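Local coordinates for uncharacterized protein (Parabacteroides merdae, PDB 4MXN) that is uncharacterized but probably acts on polysaccharides as a glycosyl hydrolase of family 28, built as a right-handed parallel beta-helix, at residues V87-Y91 / S129-Q133; C99-A105 / P148-E154; V172-D178 / A198-C204. One frame throughout, in Å; residues are numbered along the deposited sequence.

Coming from the N terminus, the chain leaves strand 82-86 and enters contact 1, which closes a loop when 87-91 meets helix 123-136. Contact 2 crosses it: 99-105 lies inside that loop, but its partner 148-154 comes only after it, so the segments alternate. The chain between the partners of contact 2 makes a coil through strands 111-114 and 118-120 and then adds the helices 123-136 and 143-146. Contact 3 follows in series, joining 172-178 to 198-204. Contacts 2 and 3 touch through neighbouring parallel strands 151-154 and 174-177, by probable hydrogen bonds from the backbones of Ile151 and Met153 to that of Ile175. Contact 1 stands apart, tying helix 123-136 to the loop that follows strand 82-86.

Contact 1: residues V87-Y91 / S129-Q133; sequences VPSVY and SVEEQ
Two hydrogen bonds carry this contact, one near each end of segment 129-133 of helix 123-136. The phenol of Tyr91 donates from OH to OE1 of Gln133 at 2.7 Å, and the backbone N of Val90 donates to OG of Ser129 at 2.9 Å, nearly straight at 160°. The serine can reach because its OG stands anti to its own N (chi1 173°), directed at the loop. At the other end the glutamine chain folds at chi2 and lays CG beside the phenol, with Gln133 CG 3.3 Å from Tyr91 OH. The phenol meets the amide oxygen from a direction tilted out of the carbonyl plane, and the ring and amide planes stand 74° apart, so the two groups join at the ring's edge without stacking. The same OE1 is also hydrogen-bonded to His138, which helps fix the rotation of the amide.

Between these bonds sits Val90, the buried residue of the loop. Its CG1 packs against Gln133 CG at 3.6 Å, while its CG2 meets CG2 of Val130, also at 3.6 Å, the two valines crossing at about a right angle. That same CG1 lies over the centre of the Tyr91 ring, so the ring is flanked by its own neighbour. Tyr146 of helix 143-146 touches both valines as well. Pro88 contributes its carbonyl O, 3.5 Å from Ser129 CB.

The chemistry implies that the loop after strand 82-86 is pinned to one face of helix 123-136 by neutral polar bonds around a small apolar centre, with no charge pairing between the segments.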
ATOM      1  N   VAL A  87     -11.945  -2.160   3.367  1.00 16.98           N
ATOM      2  CA  VAL A  87     -13.166  -2.746   3.913  1.00 16.59           C
ATOM      3  C   VAL A  87     -12.816  -3.285   5.332  1.00 21.51           C
ATOM      4  O   VAL A  87     -11.736  -3.846   5.478  1.00 20.03           O
ATOM      5  CB  VAL A  87     -13.720  -3.845   2.964  1.00 19.56           C
ATOM      6  CG1 VAL A  87     -12.740  -5.008   2.780  1.00 19.27           C
ATOM      7  CG2 VAL A  87     -15.091  -4.339   3.421  1.00 18.67           C
ATOM      8  N   PRO A  88     -13.654  -3.089   6.384  1.00 19.52           N
ATOM      9  CA  PRO A  88     -13.255  -3.548   7.739  1.00 19.35           C
ATOM     10  C   PRO A  88     -13.552  -5.036   7.918  1.00 22.88           C
ATOM     11  O   PRO A  88     -14.419  -5.408   8.703  1.00 21.17           O
ATOM     12  CB  PRO A  88     -14.111  -2.678   8.665  1.00 21.52           C
ATOM     13  CG  PRO A  88     -15.324  -2.344   7.880  1.00 26.34           C
ATOM     14  CD  PRO A  88     -14.943  -2.368   6.406  1.00 21.08           C
ATOM     15  N   SER A  89     -12.850  -5.879   7.132  1.00 19.53           N
ATOM     16  CA  SER A  89     -13.111  -7.301   7.061  1.00 19.56           C
ATOM     17  C   SER A  89     -11.804  -8.069   6.877  1.00 22.23           C
ATOM     18  O   SER A  89     -11.199  -8.023   5.787  1.00 22.23           O
ATOM     19  CB  SER A  89     -14.084  -7.562   5.909  1.00 22.00           C
ATOM     20  OG  SER A  89     -14.357  -8.941   5.709  1.00 28.24           O
ATOM     21  N   VAL A  90     -11.380  -8.793   7.938  1.00 18.08           N
ATOM     22  CA  VAL A  90     -10.107  -9.549   7.954  1.00 18.05           C
ATOM     23  C   VAL A  90      -9.982 -10.510   6.757  1.00 20.11           C
ATOM     24  O   VAL A  90      -8.914 -10.578   6.146  1.00 19.41           O
ATOM     25  CB  VAL A  90      -9.858 -10.303   9.307  1.00 20.44           C
ATOM     26  CG1 VAL A  90     -11.033 -11.220   9.701  1.00 20.11           C
ATOM     27  CG2 VAL A  90      -8.536 -11.081   9.299  1.00 19.99           C
ATOM     28  N   TYR A  91     -11.070 -11.219   6.418  1.00 16.95           N
ATOM     29  CA  TYR A  91     -11.050 -12.233   5.348  1.00 16.23           C
ATOM     30  C   TYR A  91     -10.994 -11.640   3.923  1.00 19.37           C
ATOM     31  O   TYR A  91     -10.719 -12.382   2.972  1.00 18.64           O
ATOM     32  CB  TYR A  91     -12.239 -13.187   5.509  1.00 15.53           C
ATOM     33  CG  TYR A  91     -12.211 -13.923   6.835  1.00 16.75           C
ATOM     34  CD1 TYR A  91     -11.016 -14.410   7.362  1.00 19.07           C
ATOM     35  CD2 TYR A  91     -13.373 -14.084   7.591  1.00 15.72           C
ATOM     36  CE1 TYR A  91     -10.978 -15.050   8.603  1.00 20.09           C
ATOM     37  CE2 TYR A  91     -13.354 -14.766   8.809  1.00 17.18           C
ATOM     38  CZ  TYR A  91     -12.155 -15.253   9.309  1.00 21.84           C
ATOM     39  OH  TYR A  91     -12.125 -15.956  10.487  1.00 19.92           O
ATOM     40  N   SER A 129     -11.945  -6.310  13.417  1.00 20.22           N
ATOM     41  CA  SER A 129     -12.408  -7.459  12.646  1.00 19.19           C
ATOM     42  C   SER A 129     -11.438  -8.639  12.870  1.00 21.97           C
ATOM     43  O   SER A 129     -11.881  -9.761  13.157  1.00 22.05           O
ATOM     44  CB  SER A 129     -12.538  -7.095  11.168  1.00 20.56           C
ATOM     45  OG  SER A 129     -12.824  -8.236  10.389  1.00 25.58           O
ATOM     46  N   VAL A 130     -10.124  -8.369  12.796  1.00 18.20           N
ATOM     47  CA  VAL A 130      -9.075  -9.370  13.042  1.00 19.54           C
ATOM     48  C   VAL A 130      -9.225  -9.920  14.478  1.00 26.88           C
ATOM     49  O   VAL A 130      -9.273 -11.144  14.649  1.00 27.67           O
ATOM     50  CB  VAL A 130      -7.638  -8.826  12.809  1.00 22.24           C
ATOM     51  CG1 VAL A 130      -6.577  -9.877  13.172  1.00 21.39           C
ATOM     52  CG2 VAL A 130      -7.440  -8.304  11.381  1.00 21.46           C
ATOM     53  N   GLU A 131      -9.299  -8.995  15.487  1.00 24.34           N
ATOM     54  CA  GLU A 131      -9.430  -9.302  16.921  0.50 24.56           C
ATOM     55  C   GLU A 131     -10.588 -10.271  17.174  1.00 28.13           C
ATOM     56  O   GLU A 131     -10.411 -11.257  17.882  1.00 28.27           O
ATOM     57  CB  GLU A 131      -9.661  -8.012  17.736  0.50 26.27           C
ATOM     58  CG  GLU A 131      -8.426  -7.164  18.016  0.50 37.46           C
ATOM     59  CD  GLU A 131      -8.688  -5.698  18.324  0.50 50.62           C
ATOM     60  OE1 GLU A 131      -9.604  -5.407  19.127  0.50 46.12           O
ATOM     61  OE2 GLU A 131      -7.969  -4.835  17.767  0.50 33.50           O
ATOM     62  N   GLU A 132     -11.769  -9.979  16.589  1.00 24.23           N
ATOM     63  CA  GLU A 132     -12.991 -10.766  16.734  1.00 24.35           C
ATOM     64  C   GLU A 132     -12.792 -12.212  16.265  1.00 25.59           C
ATOM     65  O   GLU A 132     -13.215 -13.135  16.962  1.00 25.31           O
ATOM     66  CB  GLU A 132     -14.150 -10.119  15.967  1.00 25.85           C
ATOM     67  CG  GLU A 132     -14.791  -8.963  16.714  1.00 39.07           C
ATOM     68  CD  GLU A 132     -15.606  -8.009  15.864  1.00 69.21           C
ATOM     69  OE1 GLU A 132     -16.157  -8.448  14.827  1.00 70.19           O
ATOM     70  OE2 GLU A 132     -15.710  -6.820  16.248  1.00 66.49           O
ATOM     71  N   GLN A 133     -12.138 -12.409  15.103  1.00 20.84           N
ATOM     72  CA  GLN A 133     -11.938 -13.751  14.566  1.00 19.96           C
ATOM     73  C   GLN A 133     -10.911 -14.520  15.395  1.00 24.31           C
ATOM     74  O   GLN A 133     -11.117 -15.711  15.614  1.00 23.61           O
ATOM     75  CB  GLN A 133     -11.597 -13.721  13.066  1.00 20.02           C
ATOM     76  CG  GLN A 133     -12.754 -13.180  12.215  1.00 21.25           C
ATOM     77  CD  GLN A 133     -14.019 -13.965  12.414  1.00 24.31           C
ATOM     78  OE1 GLN A 133     -14.073 -15.181  12.171  1.00 19.19           O
ATOM     79  NE2 GLN A 133     -15.040 -13.299  12.942  1.00 18.09           N
TER

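Contact 2: residues C99-A105 / P148-E154; sequences CNAIIYA and PALICME
This is a buried parallel strand contact, reinforced by a disulfide, between successive coils of the beta-helix. Strand 104-106 pairs with 151-154, and Tyr104 is bonded on the other side to the backbone of Ile68 and Leu70. Tyr104 stands level with Cys152 and Ala105 with Met153, and the backbone bonds alternate: Cys152 N gives to Ile103 O, Ala105 N to Cys152 O at 3.0 Å, and Glu154 N to Ala105 O.

Before the strands both chains turn a corner, at Ile102-Ile103 and at Leu150, and the pairing continues around the bend. Ile103 N bonds to Leu150 O at 3.1 Å, Ile102 N to Ala149 O, and Ala149 N to Asn100 O at 2.9 Å. At the corner, Ile102 and Leu150 run side by side in the same direction, Ile102 CD1 and Leu150 CD2 only 3.4 Å apart.

The covalent tie joins Cys99 SG to Cys152 SG (2.0 Å, chi3 -76°). Cys152 holds its SG anti to the backbone N (chi1 -177°), and its CB rests on Ala101 CB at 3.7 Å, on the face shared with Tyr104. Ile103 and Ile151 face Ile113 of strand 111-114 instead. Aligned corners and aliphatic residues stacked from coil to coil are typical of the parallel beta-helix found in glycosyl hydrolase family 28.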
ATOM      1  N   CYS A  99       3.389 -10.946   1.595  1.00 37.36           N
ATOM      2  CA  CYS A  99       2.746  -9.641   1.446  1.00 34.70           C
ATOM      3  C   CYS A  99       1.240  -9.673   1.663  1.00 37.23           C
ATOM      4  O   CYS A  99       0.481 -10.283   0.895  1.00 37.18           O
ATOM      5  CB  CYS A  99       3.086  -9.023   0.094  1.00 34.06           C
ATOM      6  SG  CYS A  99       4.553  -7.966   0.125  1.00 37.19           S
ATOM      7  N   ASN A 100       0.823  -8.966   2.714  1.00 30.15           N
ATOM      8  CA  ASN A 100      -0.577  -8.743   3.080  1.00 27.69           C
ATOM      9  C   ASN A 100      -0.822  -7.252   3.173  1.00 25.46           C
ATOM     10  O   ASN A 100      -0.441  -6.625   4.169  1.00 22.80           O
ATOM     11  CB  ASN A 100      -0.942  -9.426   4.397  1.00 21.60           C
ATOM     12  CG  ASN A 100      -2.400  -9.210   4.764  1.00 34.14           C
ATOM     13  OD1 ASN A 100      -3.267  -8.949   3.925  1.00 30.29           O
ATOM     14  ND2 ASN A 100      -2.709  -9.312   6.021  1.00 28.95           N
ATOM     15  N   ALA A 101      -1.438  -6.678   2.136  1.00 21.04           N
ATOM     16  CA  ALA A 101      -1.666  -5.240   2.065  1.00 20.52           C
ATOM     17  C   ALA A 101      -2.876  -4.883   1.224  1.00 21.05           C
ATOM     18  O   ALA A 101      -3.446  -5.760   0.598  1.00 21.25           O
ATOM     19  CB  ALA A 101      -0.428  -4.557   1.490  1.00 21.41           C
ATOM     20  N   ILE A 102      -3.254  -3.589   1.188  1.00 17.63           N
ATOM     21  CA  ILE A 102      -4.363  -3.114   0.323  1.00 18.11           C
ATOM     22  C   ILE A 102      -3.909  -3.250  -1.137  1.00 20.23           C
ATOM     23  O   ILE A 102      -4.681  -3.679  -1.999  1.00 17.97           O
ATOM     24  CB  ILE A 102      -4.826  -1.685   0.682  1.00 20.99           C
ATOM     25  CG1 ILE A 102      -5.314  -1.644   2.167  1.00 21.06           C
ATOM     26  CG2 ILE A 102      -5.923  -1.193  -0.304  1.00 21.52           C
ATOM     27  CD1 ILE A 102      -5.811  -0.253   2.648  1.00 27.69           C
ATOM     28  N   ILE A 103      -2.640  -2.902  -1.394  1.00 17.77           N
ATOM     29  CA  ILE A 103      -1.986  -3.094  -2.689  1.00 16.67           C
ATOM     30  C   ILE A 103      -0.700  -3.845  -2.420  1.00 21.15           C
ATOM     31  O   ILE A 103       0.174  -3.335  -1.705  1.00 19.95           O
ATOM     32  CB  ILE A 103      -1.728  -1.798  -3.520  1.00 19.25           C
ATOM     33  CG1 ILE A 103      -3.009  -0.966  -3.698  1.00 18.70           C
ATOM     34  CG2 ILE A 103      -1.112  -2.180  -4.898  1.00 21.62           C
ATOM     35  CD1 ILE A 103      -2.781   0.501  -4.278  1.00 25.28           C
ATOM     36  N   TYR A 104      -0.581  -5.049  -2.984  1.00 18.23           N
ATOM     37  CA  TYR A 104       0.638  -5.819  -2.829  1.00 18.27           C
ATOM     38  C   TYR A 104       1.115  -6.306  -4.175  1.00 20.50           C
ATOM     39  O   TYR A 104       0.351  -6.363  -5.139  1.00 18.51           O
ATOM     40  CB  TYR A 104       0.469  -7.004  -1.832  1.00 20.41           C
ATOM     41  CG  TYR A 104      -0.389  -8.148  -2.337  1.00 22.87           C
ATOM     42  CD1 TYR A 104      -1.770  -8.099  -2.246  1.00 24.32           C
ATOM     43  CD2 TYR A 104       0.186  -9.285  -2.893  1.00 25.38           C
ATOM     44  CE1 TYR A 104      -2.564  -9.148  -2.701  1.00 25.27           C
ATOM     45  CE2 TYR A 104      -0.600 -10.344  -3.351  1.00 27.31           C
ATOM     46  CZ  TYR A 104      -1.976 -10.268  -3.253  1.00 30.90           C
ATOM     47  OH  TYR A 104      -2.767 -11.292  -3.706  1.00 35.41           O
ATOM     48  N   ALA A 105       2.382  -6.706  -4.234  1.00 19.46           N
ATOM     49  CA  ALA A 105       2.934  -7.293  -5.449  1.00 20.30           C
ATOM     50  C   ALA A 105       3.968  -8.312  -5.058  1.00 26.95           C
ATOM     51  O   ALA A 105       4.757  -8.076  -4.146  1.00 26.97           O
ATOM     52  CB  ALA A 105       3.519  -6.227  -6.362  1.00 20.72           C
ATOM     53  N   PRO A 148      -3.513  -5.832   7.498  1.00 20.55           N
ATOM     54  CA  PRO A 148      -2.759  -5.516   6.295  1.00 19.46           C
ATOM     55  C   PRO A 148      -2.004  -4.206   6.359  1.00 22.95           C
ATOM     56  O   PRO A 148      -2.430  -3.228   6.982  1.00 21.07           O
ATOM     57  CB  PRO A 148      -3.847  -5.429   5.214  1.00 21.32           C
ATOM     58  CG  PRO A 148      -5.055  -4.964   5.932  1.00 25.63           C
ATOM     59  CD  PRO A 148      -4.959  -5.575   7.307  1.00 22.70           C
ATOM     60  N   ALA A 149      -0.901  -4.174   5.629  1.00 20.14           N
ATOM     61  CA  ALA A 149      -0.156  -2.960   5.372  1.00 19.64           C
ATOM     62  C   ALA A 149      -0.934  -2.180   4.307  1.00 19.09           C
ATOM     63  O   ALA A 149      -1.896  -2.713   3.739  1.00 18.85           O
ATOM     64  CB  ALA A 149       1.245  -3.316   4.869  1.00 20.83           C
ATOM     65  N   LEU A 150      -0.555  -0.933   4.023  1.00 16.10           N
ATOM     66  CA  LEU A 150      -1.241  -0.226   2.933  1.00 15.76           C
ATOM     67  C   LEU A 150      -0.636  -0.669   1.605  1.00 20.22           C
ATOM     68  O   LEU A 150      -1.380  -0.962   0.669  1.00 20.05           O
ATOM     69  CB  LEU A 150      -1.195   1.292   3.105  1.00 14.63           C
ATOM     70  CG  LEU A 150      -1.953   1.824   4.307  1.00 18.20           C
ATOM     71  CD1 LEU A 150      -1.645   3.275   4.544  1.00 19.46           C
ATOM     72  CD2 LEU A 150      -3.443   1.673   4.159  1.00 18.59           C
ATOM     73  N   ILE A 151       0.706  -0.774   1.559  1.00 18.09           N
ATOM     74  CA  ILE A 151       1.502  -1.218   0.409  1.00 19.77           C
ATOM     75  C   ILE A 151       2.531  -2.249   0.864  1.00 24.60           C
ATOM     76  O   ILE A 151       3.202  -2.047   1.880  1.00 22.34           O
ATOM     77  CB  ILE A 151       2.201   0.013  -0.259  1.00 24.56           C
ATOM     78  CG1 ILE A 151       1.205   0.922  -0.996  1.00 24.05           C
ATOM     79  CG2 ILE A 151       3.389  -0.381  -1.135  1.00 28.97           C
ATOM     80  CD1 ILE A 151       1.836   2.380  -1.285  1.00 36.68           C
ATOM     81  N   CYS A 152       2.662  -3.350   0.114  1.00 24.74           N
ATOM     82  CA  CYS A 152       3.664  -4.375   0.396  1.00 26.93           C
ATOM     83  C   CYS A 152       4.219  -4.930  -0.918  1.00 29.06           C
ATOM     84  O   CYS A 152       3.457  -5.497  -1.706  1.00 26.98           O
ATOM     85  CB  CYS A 152       3.105  -5.490   1.278  1.00 29.31           C
ATOM     86  SG  CYS A 152       4.324  -6.752   1.742  1.00 35.16           S
HETATM   87  N   MSE A 153       5.538  -4.784  -1.136  1.00 24.14           N
HETATM   88  CA  MSE A 153       6.205  -5.317  -2.334  0.50 24.49           C
HETATM   89  C   MSE A 153       7.261  -6.322  -1.937  1.00 27.34           C
HETATM   90  O   MSE A 153       8.120  -6.023  -1.107  1.00 27.12           O
HETATM   91  CB  MSE A 153       6.848  -4.213  -3.185  0.50 26.94           C
HETATM   92  CG  MSE A 153       5.916  -3.618  -4.200  0.50 34.18           C
HETATM   93 SE   MSE A 153       5.136  -1.985  -3.508  0.38 41.92          SE
HETATM   94  CE  MSE A 153       3.757  -1.760  -4.873  0.50 38.45           C
ATOM     95  N   GLU A 154       7.212  -7.512  -2.531  1.00 22.77           N
ATOM     96  CA  GLU A 154       8.208  -8.541  -2.232  1.00 22.49           C
ATOM     97  C   GLU A 154       8.780  -9.125  -3.521  1.00 24.62           C
ATOM     98  O   GLU A 154       8.025  -9.624  -4.358  1.00 25.61           O
ATOM     99  CB  GLU A 154       7.649  -9.649  -1.332  1.00 23.84           C
ATOM    100  CG  GLU A 154       8.749 -10.530  -0.744  1.00 28.89           C
ATOM    101  CD  GLU A 154       8.275 -11.723   0.061  1.00 46.84           C
ATOM    102  OE1 GLU A 154       7.201 -11.639   0.700  1.00 46.90           O
ATOM    103  OE2 GLU A 154       8.999 -12.745   0.073  1.00 49.96           O
TER

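Contact 3: residues V172-D178 / A198-C204; sequences VAEIYKD and AISISGC
The carbonyl O of Tyr176 is held by two donors: the backbone N of Ser202 at 3.1 Å and a water, which donates a hydrogen bond to it. The CA-H of Ile201 adds a weaker contact. That water also bonds to OG of Ser200 and OG of Ser202, joining both serine hydroxyls to the opposite backbone. A second water links Ser202 OG to NZ of Lys177, from which it accepts at 2.9 Å, and to OD1 of Asp178, to which it donates at 2.7 Å. The lysine and aspartate are thus joined through water, with the serine hydroxyl as third partner. Ser202 OG lies between its own N and carbonyl carbon (chi1 68°), which turns it to the Lys177 side, 3.5 Å from Lys177 CG.

Strands 174-177 and 199-202 belong to successive coils of the beta-helix and run parallel, 2° apart. Tyr176 N bonds to Ser200 O and Asp178 N to Ser202 O, both at 2.9 Å and close to straight.

On the other face Glu174 and Ile199 extend side by side in the same direction, the carboxylate OE2 3.3 Å from Ile199 CG1. The buried carboxylate is satisfied at least in part by Tyr176, whose OH donates to Glu174 OE1 at 2.7 Å, on the lone pair away from OE2. Ile199 CG2 lies at the edge of the tyrosine ring.

Val184 of strand 182-190 packs on both Glu174 and Tyr176 inside the coils, while strand 151-154 continues the sheet beyond 174-177, and strand 221-223 follows beyond 199-202, where Leu221 touches both isoleucines, Ile199 and Ile201.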
ATOM      1  N   VAL A 172       1.776  -1.732   9.154  1.00 19.52           N
ATOM      2  CA  VAL A 172       2.840  -0.819   8.718  1.00 20.47           C
ATOM      3  C   VAL A 172       2.296  -0.167   7.441  1.00 23.69           C
ATOM      4  O   VAL A 172       1.478  -0.784   6.773  1.00 23.24           O
ATOM      5  CB  VAL A 172       4.192  -1.588   8.547  1.00 25.65           C
ATOM      6  CG1 VAL A 172       5.252  -0.767   7.814  1.00 26.47           C
ATOM      7  CG2 VAL A 172       4.730  -2.042   9.899  1.00 26.47           C
ATOM      8  N   ALA A 173       2.653   1.087   7.134  1.00 19.57           N
ATOM      9  CA  ALA A 173       2.118   1.688   5.904  1.00 18.57           C
ATOM     10  C   ALA A 173       2.744   1.060   4.640  1.00 23.74           C
ATOM     11  O   ALA A 173       2.016   0.732   3.698  1.00 22.72           O
ATOM     12  CB  ALA A 173       2.342   3.183   5.902  1.00 18.50           C
ATOM     13  N   GLU A 174       4.082   0.904   4.623  1.00 19.30           N
ATOM     14  CA  GLU A 174       4.816   0.408   3.457  1.00 19.17           C
ATOM     15  C   GLU A 174       5.775  -0.673   3.826  1.00 23.71           C
ATOM     16  O   GLU A 174       6.553  -0.497   4.763  1.00 23.92           O
ATOM     17  CB  GLU A 174       5.645   1.540   2.813  1.00 21.23           C
ATOM     18  CG  GLU A 174       4.928   2.771   2.297  1.00 24.06           C
ATOM     19  CD  GLU A 174       5.867   3.950   2.072  1.00 30.86           C
ATOM     20  OE1 GLU A 174       6.700   3.889   1.140  1.00 22.22           O
ATOM     21  OE2 GLU A 174       5.799   4.922   2.854  1.00 28.83           O
ATOM     22  N   ILE A 175       5.804  -1.753   3.044  1.00 20.47           N
ATOM     23  CA  ILE A 175       6.750  -2.858   3.266  1.00 20.11           C
ATOM     24  C   ILE A 175       7.474  -3.134   1.965  1.00 23.20           C
ATOM     25  O   ILE A 175       6.822  -3.343   0.939  1.00 23.88           O
ATOM     26  CB  ILE A 175       6.070  -4.141   3.822  1.00 23.16           C
ATOM     27  CG1 ILE A 175       5.396  -3.897   5.208  1.00 23.75           C
ATOM     28  CG2 ILE A 175       7.096  -5.319   3.898  1.00 25.24           C
ATOM     29  CD1 ILE A 175       4.526  -5.037   5.653  1.00 29.93           C
ATOM     30  N   TYR A 176       8.816  -3.096   1.995  1.00 21.22           N
ATOM     31  CA  TYR A 176       9.661  -3.395   0.832  1.00 21.42           C
ATOM     32  C   TYR A 176      10.588  -4.507   1.249  1.00 25.07           C
ATOM     33  O   TYR A 176      11.383  -4.345   2.187  1.00 25.66           O
ATOM     34  CB  TYR A 176      10.419  -2.148   0.311  1.00 23.19           C
ATOM     35  CG  TYR A 176       9.491  -0.998  -0.009  1.00 26.04           C
ATOM     36  CD1 TYR A 176       8.709  -1.006  -1.164  1.00 28.69           C
ATOM     37  CD2 TYR A 176       9.362   0.081   0.859  1.00 26.91           C
ATOM     38  CE1 TYR A 176       7.810   0.027  -1.436  1.00 25.64           C
ATOM     39  CE2 TYR A 176       8.470   1.122   0.594  1.00 27.12           C
ATOM     40  CZ  TYR A 176       7.704   1.094  -0.559  1.00 26.84           C
ATOM     41  OH  TYR A 176       6.814   2.105  -0.818  1.00 25.42           O
ATOM     42  N   LYS A 177      10.407  -5.676   0.628  1.00 19.37           N
ATOM     43  CA  LYS A 177      11.174  -6.864   0.949  1.00 19.95           C
ATOM     44  C   LYS A 177      11.787  -7.453  -0.309  1.00 24.72           C
ATOM     45  O   LYS A 177      11.050  -7.758  -1.244  1.00 25.35           O
ATOM     46  CB  LYS A 177      10.273  -7.905   1.654  1.00 21.68           C
ATOM     47  CG  LYS A 177      11.020  -9.160   2.075  1.00 30.18           C
ATOM     48  CD  LYS A 177      10.160 -10.112   2.893  1.00 38.13           C
ATOM     49  CE  LYS A 177      10.885 -11.414   3.180  1.00 49.30           C
ATOM     50  NZ  LYS A 177      12.112 -11.232   4.004  1.00 53.94           N
ATOM     51  N   ASP A 178      13.136  -7.613  -0.332  1.00 22.94           N
ATOM     52  CA  ASP A 178      13.919  -8.222  -1.426  1.00 23.53           C
ATOM     53  C   ASP A 178      13.594  -7.583  -2.783  1.00 26.84           C
ATOM     54  O   ASP A 178      13.495  -8.279  -3.788  1.00 26.45           O
ATOM     55  CB  ASP A 178      13.684  -9.751  -1.485  1.00 26.41           C
ATOM     56  CG  ASP A 178      13.931 -10.490  -0.182  1.00 40.91           C
ATOM     57  OD1 ASP A 178      14.841 -10.076   0.573  1.00 43.07           O
ATOM     58  OD2 ASP A 178      13.234 -11.497   0.070  1.00 46.50           O
ATOM     59  N   ALA A 198       6.068   3.292   9.898  1.00 19.99           N
ATOM     60  CA  ALA A 198       5.538   3.706   8.607  1.00 18.79           C
ATOM     61  C   ALA A 198       6.133   2.866   7.496  1.00 26.15           C
ATOM     62  O   ALA A 198       5.457   2.629   6.497  1.00 25.32           O
ATOM     63  CB  ALA A 198       5.846   5.175   8.355  1.00 19.06           C
ATOM     64  N   ILE A 199       7.423   2.471   7.630  1.00 23.45           N
ATOM     65  CA  ILE A 199       8.127   1.726   6.570  1.00 23.62           C
ATOM     66  C   ILE A 199       8.994   0.630   7.142  1.00 26.04           C
ATOM     67  O   ILE A 199       9.796   0.882   8.040  1.00 25.40           O
ATOM     68  CB  ILE A 199       8.979   2.681   5.684  1.00 27.11           C
ATOM     69  CG1 ILE A 199       8.075   3.663   4.925  1.00 27.46           C
ATOM     70  CG2 ILE A 199       9.853   1.896   4.652  1.00 28.54           C
ATOM     71  CD1 ILE A 199       8.724   4.793   4.582  1.00 40.44           C
ATOM     72  N   SER A 200       8.876  -0.574   6.547  1.00 21.96           N
ATOM     73  CA  SER A 200       9.667  -1.753   6.840  1.00 22.78           C
ATOM     74  C   SER A 200      10.478  -2.093   5.583  1.00 28.22           C
ATOM     75  O   SER A 200       9.886  -2.253   4.505  1.00 27.66           O
ATOM     76  CB  SER A 200       8.777  -2.910   7.281  1.00 26.57           C
ATOM     77  OG  SER A 200       9.562  -4.055   7.575  1.00 37.29           O
ATOM     78  N   ILE A 201      11.830  -2.137   5.699  1.00 25.69           N
ATOM     79  CA  ILE A 201      12.719  -2.441   4.563  0.50 25.46           C
ATOM     80  C   ILE A 201      13.657  -3.585   4.967  1.00 30.90           C
ATOM     81  O   ILE A 201      14.263  -3.552   6.051  1.00 32.04           O
ATOM     82  CB  ILE A 201      13.515  -1.190   4.036  0.50 28.34           C
ATOM     83  CG1 ILE A 201      12.576  -0.036   3.594  0.50 27.92           C
ATOM     84  CG2 ILE A 201      14.460  -1.566   2.877  0.50 28.93           C
ATOM     85  CD1 ILE A 201      13.255   1.340   3.292  0.50 34.22           C
ATOM     86  N   SER A 202      13.773  -4.592   4.099  1.00 26.42           N
ATOM     87  CA  SER A 202      14.670  -5.734   4.306  1.00 26.32           C
ATOM     88  C   SER A 202      15.111  -6.290   2.961  1.00 27.08           C
ATOM     89  O   SER A 202      14.292  -6.374   2.041  1.00 22.54           O
ATOM     90  CB  SER A 202      14.015  -6.823   5.153  1.00 30.95           C
ATOM     91  OG  SER A 202      12.944  -7.463   4.484  1.00 43.11           O
ATOM     92  N   GLY A 203      16.394  -6.653   2.880  1.00 24.37           N
ATOM     93  CA  GLY A 203      17.041  -7.249   1.718  1.00 24.86           C
ATOM     94  C   GLY A 203      16.880  -6.542   0.382  1.00 28.61           C
ATOM     95  O   GLY A 203      16.955  -7.197  -0.659  1.00 27.51           O
ATOM     96  N   CYS A 204      16.669  -5.218   0.388  1.00 25.04           N
ATOM     97  CA  CYS A 204      16.489  -4.473  -0.857  1.00 24.86           C
ATOM     98  C   CYS A 204      17.828  -4.047  -1.457  1.00 28.23           C
ATOM     99  O   CYS A 204      18.848  -3.955  -0.760  1.00 28.40           O
ATOM    100  CB  CYS A 204      15.580  -3.267  -0.644  1.00 24.39           C
ATOM    101  SG  CYS A 204      13.861  -3.681  -0.276  1.00 27.67           S
TER
HETATM  102  O   HOH W   1      10.531  -5.451   4.983  1.00 40.43           O
HETATM  103  O   HOH W   2      14.488  -9.797   3.263  1.00 34.19           O